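PDB 3QOC: putative metallopeptidase from Corynebacterium diphtheriae, which probably acts as a metal-dependent aminopeptidase, this chain being its creatinase/prolidase-type N-terminal domain. Local coordinates for residues T8-L11 and Q12-R15; G100-A103 and D104-S107. All blocks are in the same frame, centred on the assembly; numbering follows the deposited sequence.

Contact 1: T8-L11 and Q12-R15. With SO4 (sulfate ion), chain F.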
# COMPACT_ATOMS: atom_id res chain seq x y z
N THR A 8 -1.19 8.50 16.09
CA THR A 8 0.24 8.17 15.86
C THR A 8 0.69 9.00 14.67
O THR A 8 -0.11 9.36 13.83
CB THR A 8 0.50 6.71 15.61
OG1 THR A 8 -0.21 6.28 14.44
CG2 THR A 8 0.07 5.84 16.84
N ARG A 9 1.97 9.32 14.62
CA ARG A 9 2.55 9.85 13.41
C ARG A 9 2.32 9.00 12.11
O ARG A 9 2.28 9.54 11.03
CB ARG A 9 4.03 10.06 13.61
CG ARG A 9 4.89 8.77 13.92
CD ARG A 9 6.34 9.23 14.22
NE ARG A 9 7.30 8.20 14.47
CZ ARG A 9 7.42 7.53 15.62
NH1 ARG A 9 6.60 7.77 16.61
NH2 ARG A 9 8.37 6.61 15.78
N PHE A 10 2.18 7.69 12.24
CA PHE A 10 2.02 6.86 11.06
C PHE A 10 0.61 7.11 10.54
O PHE A 10 0.44 7.22 9.33
CB PHE A 10 2.30 5.39 11.39
CG PHE A 10 3.69 5.16 11.98
CD1 PHE A 10 4.81 5.20 11.17
CD2 PHE A 10 3.87 4.97 13.38
CE1 PHE A 10 6.09 5.03 11.69
CE2 PHE A 10 5.13 4.79 13.92
CZ PHE A 10 6.27 4.83 13.06
N LEU A 11 -0.38 7.24 11.43
CA LEU A 11 -1.77 7.57 11.02
C LEU A 11 -1.77 8.94 10.34
O LEU A 11 -2.34 9.10 9.24
CB LEU A 11 -2.77 7.49 12.20
CG LEU A 11 -4.27 7.66 11.84
CD1 LEU A 11 -4.71 6.72 10.77
CD2 LEU A 11 -5.19 7.42 12.98
N GLN A 12 -1.04 9.88 10.90
CA GLN A 12 -0.90 11.22 10.27
C GLN A 12 -0.24 11.25 8.87
O GLN A 12 -0.63 12.00 7.98
CB GLN A 12 -0.20 12.23 11.24
CG GLN A 12 -1.06 12.47 12.57
CD GLN A 12 -0.37 13.37 13.62
OE1 GLN A 12 0.86 13.40 13.75
NE2 GLN A 12 -1.19 14.08 14.40
N ARG A 13 0.76 10.40 8.66
CA ARG A 13 1.41 10.35 7.38
C ARG A 13 0.49 9.73 6.35
O ARG A 13 0.52 10.06 5.19
CB ARG A 13 2.68 9.49 7.56
CG ARG A 13 3.76 10.32 8.30
CD ARG A 13 4.74 9.41 9.01
NE ARG A 13 5.79 10.16 9.69
CZ ARG A 13 6.86 9.61 10.22
NH1 ARG A 13 7.08 8.29 10.11
NH2 ARG A 13 7.75 10.37 10.82
N ARG A 14 -0.25 8.73 6.77
CA ARG A 14 -1.22 8.07 5.88
C ARG A 14 -2.29 9.05 5.48
O ARG A 14 -2.56 9.17 4.30
CB ARG A 14 -1.83 6.83 6.52
CG ARG A 14 -0.78 5.72 6.69
CD ARG A 14 -1.37 4.36 6.91
NE ARG A 14 -2.14 4.19 8.12
CZ ARG A 14 -1.62 4.02 9.35
NH1 ARG A 14 -0.32 4.01 9.59
NH2 ARG A 14 -2.43 3.82 10.34
N ARG A 15 -2.85 9.78 6.46
CA ARG A 15 -3.85 10.82 6.23
C ARG A 15 -3.30 11.85 5.21
O ARG A 15 -3.95 12.09 4.23
CB ARG A 15 -4.31 11.45 7.57
CG ARG A 15 -5.08 12.75 7.36
CD ARG A 15 -6.16 13.16 8.44
NE ARG A 15 -6.27 12.27 9.61
CZ ARG A 15 -5.58 12.40 10.75
NH1 ARG A 15 -4.71 13.40 10.94
NH2 ARG A 15 -5.78 11.51 11.73
S SO4 F . 10.37 7.88 12.28
O1 SO4 F . 9.93 9.23 12.51
O2 SO4 F . 11.02 8.09 11.02
O3 SO4 F . 11.26 7.43 13.32
O4 SO4 F . 9.21 6.99 12.35
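Arg9 and Arg13, one helical turn apart in the first turns of helix 9-19, run side by side in the same direction and grip a sulfate ion between them, an i to i+4 arginine pair sharing one anion. Arg9 NE gives a nearly straight bond of 3.1 Å to sulfate O4, while Arg13 NH2 reaches sulfate O1 at 3.0 Å; Arg13 NH1 adds a weak bond to O4. The two guanidinium planes stand 84° apart. The sulfur lies in the plane of the Arg13 group, at its edge, and Arg9 CD packs over one face of that group. Arg9 NE and Arg13 NH2, 4.3 Å apart, both face the sulfate, which is likely a guest from the crystallisation liquor. Arg38 also bonds to it.

Phe10 CZ lies 3.5 Å above one face of the Arg9 guanidinium, offset toward its rim, and Phe10 CE1 is 3.8 Å from Arg13 NH1, with ring and guanidinium nearly perpendicular. Arg13 NH1 also bonds to Tyr39 O, and the guanidinium makes a cation-pi contact with Tyr39. Leu11 CD1 meets Arg14 NH2, whose guanidinium lies with one face over Leu11 CA; this buried group is satisfied by a salt bridge to Asp76 and a bond to Leu40 O.

Beneath the side chains runs the ordinary i to i+4 bonding of the helix, beginning with Gln12 N to Thr8 O. Thr8 is the N-cap: with chi1 at 61°, its OG1 turns back over the helix start and accepts from Leu11 N at 3.2 Å.

Contact 2: G100-A103 and D104-S107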
# COMPACT_ATOMS: atom_id res chain seq x y z
N GLY A 100 -2.76 3.95 -8.01
CA GLY A 100 -1.42 4.47 -8.31
C GLY A 100 -0.33 3.49 -7.87
O GLY A 100 -0.55 2.72 -6.96
N PHE A 101 0.86 3.55 -8.50
CA PHE A 101 2.01 2.78 -8.09
C PHE A 101 3.27 3.60 -8.20
O PHE A 101 3.30 4.58 -8.90
CB PHE A 101 2.13 1.43 -8.87
CG PHE A 101 2.38 1.59 -10.32
CD1 PHE A 101 3.68 1.57 -10.82
CD2 PHE A 101 1.33 1.69 -11.22
CE1 PHE A 101 3.93 1.74 -12.17
CE2 PHE A 101 1.58 1.82 -12.56
CZ PHE A 101 2.89 1.85 -13.04
N GLU A 102 4.31 3.20 -7.51
CA GLU A 102 5.48 4.02 -7.46
C GLU A 102 6.34 3.72 -8.72
O GLU A 102 7.21 2.82 -8.76
CB GLU A 102 6.23 3.74 -6.18
CG GLU A 102 5.46 4.03 -4.97
CD GLU A 102 6.27 3.72 -3.71
OE1 GLU A 102 6.28 2.54 -3.26
OE2 GLU A 102 6.92 4.65 -3.19
N ALA A 103 6.14 4.51 -9.74
CA ALA A 103 6.71 4.16 -11.06
C ALA A 103 8.23 4.40 -11.06
O ALA A 103 8.95 3.83 -11.84
CB ALA A 103 6.01 4.99 -12.19
N ASP A 104 8.69 5.24 -10.15
CA ASP A 104 10.10 5.47 -10.01
C ASP A 104 10.83 4.31 -9.32
O ASP A 104 12.07 4.31 -9.31
CB ASP A 104 10.34 6.73 -9.13
CG ASP A 104 9.95 8.02 -9.82
OD1 ASP A 104 9.67 8.00 -11.06
OD2 ASP A 104 9.96 9.06 -9.11
N TYR A 105 10.08 3.38 -8.70
CA TYR A 105 10.69 2.33 -7.94
C TYR A 105 10.38 0.95 -8.43
O TYR A 105 11.16 0.02 -8.23
CB TYR A 105 10.31 2.42 -6.45
CG TYR A 105 10.74 3.72 -5.80
CD1 TYR A 105 11.93 3.81 -5.10
CD2 TYR A 105 9.99 4.87 -5.95
CE1 TYR A 105 12.33 5.02 -4.51
CE2 TYR A 105 10.36 6.03 -5.36
CZ TYR A 105 11.53 6.09 -4.63
OH TYR A 105 11.91 7.29 -4.09
N LEU A 106 9.24 0.75 -9.06
CA LEU A 106 8.94 -0.59 -9.56
C LEU A 106 9.68 -0.80 -10.89
O LEU A 106 9.82 0.15 -11.71
CB LEU A 106 7.45 -0.67 -9.75
CG LEU A 106 6.75 -1.98 -9.57
CD1 LEU A 106 7.03 -2.55 -8.17
CD2 LEU A 106 5.30 -1.72 -9.90
N SER A 107 10.16 -2.02 -11.11
CA SER A 107 10.79 -2.34 -12.36
C SER A 107 9.73 -2.69 -13.39
O SER A 107 8.63 -3.04 -13.06
CB SER A 107 11.66 -3.54 -12.19
OG SER A 107 10.86 -4.60 -11.76
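Glu102 and the two residues Tyr105 and Leu106 meet in a type I beta turn, residues 102-105, where strand 97-102 ends and the chain turns toward helix 108-117, a strand-to-helix connection in the alpha/beta N-terminal domain of the creatinase/prolidase type.

The polar part of the contact centres on a single backbone oxygen. Glu102 O accepts from both Tyr105 N, the i to i+3 bond of the turn, and Leu106 N, an added i to i+4 bond, each at 2.9 Å and with equally straight N-H geometry, but from different directions: the Leu106 donor lies almost in line with the carbonyl bond (C=O...N 176°), whereas the Tyr105 donor stands well above the carbonyl plane. Two consecutive amides on one acceptor close the turn through Ala103 and Asp104, where the chain leaves the sheet.

Apolar contact is made by side chains on both sides of that turn. Leu106 directs its side chain back toward the strand, and its CD2 touches Phe101 CD1 at 3.8 Å, the two side chains crossing at about a right angle. Cys111 of helix 108-117 touches both, joining the bend to the helix that follows. Along the other pair, the Tyr105 ring comes obliquely against Glu102, with CD2 at 3.9 Å from Glu102 CB.

The charged ends turn to partners elsewhere. The extended Glu102 chain carries its buried carboxylate to the backbone N atoms of Thr32 and His33 through OE1, and OE2 to His36 ND1; the Tyr105 ring meets both histidines, edge-to-face with His36. Asp104 OD2 bonds to Gly129 N, tying the bend to the chain beyond strand 122-127. Finally, Ser107 caps the helix ahead, its OG accepting from Gln110 N.

Overall arrangement
Contact 1 and contact 2 lie in series along the chain, with centres 22 Å apart and nearest atoms about 12 Å apart, so neither touches the other. Both lie away from the middle of the domain, their centres 14 Å and 12 Å from that of the chain. What they share is helix 34-41 and the loop before it: residues 8-15 reach Arg38, Tyr39 and Leu40, while residues 100-107 reach Thr32, His33 and His36. The sulfate belongs to contact 1 alone and, as a probable crystallisation guest, marks no known active site. Each contact also adjoins the start of a helix.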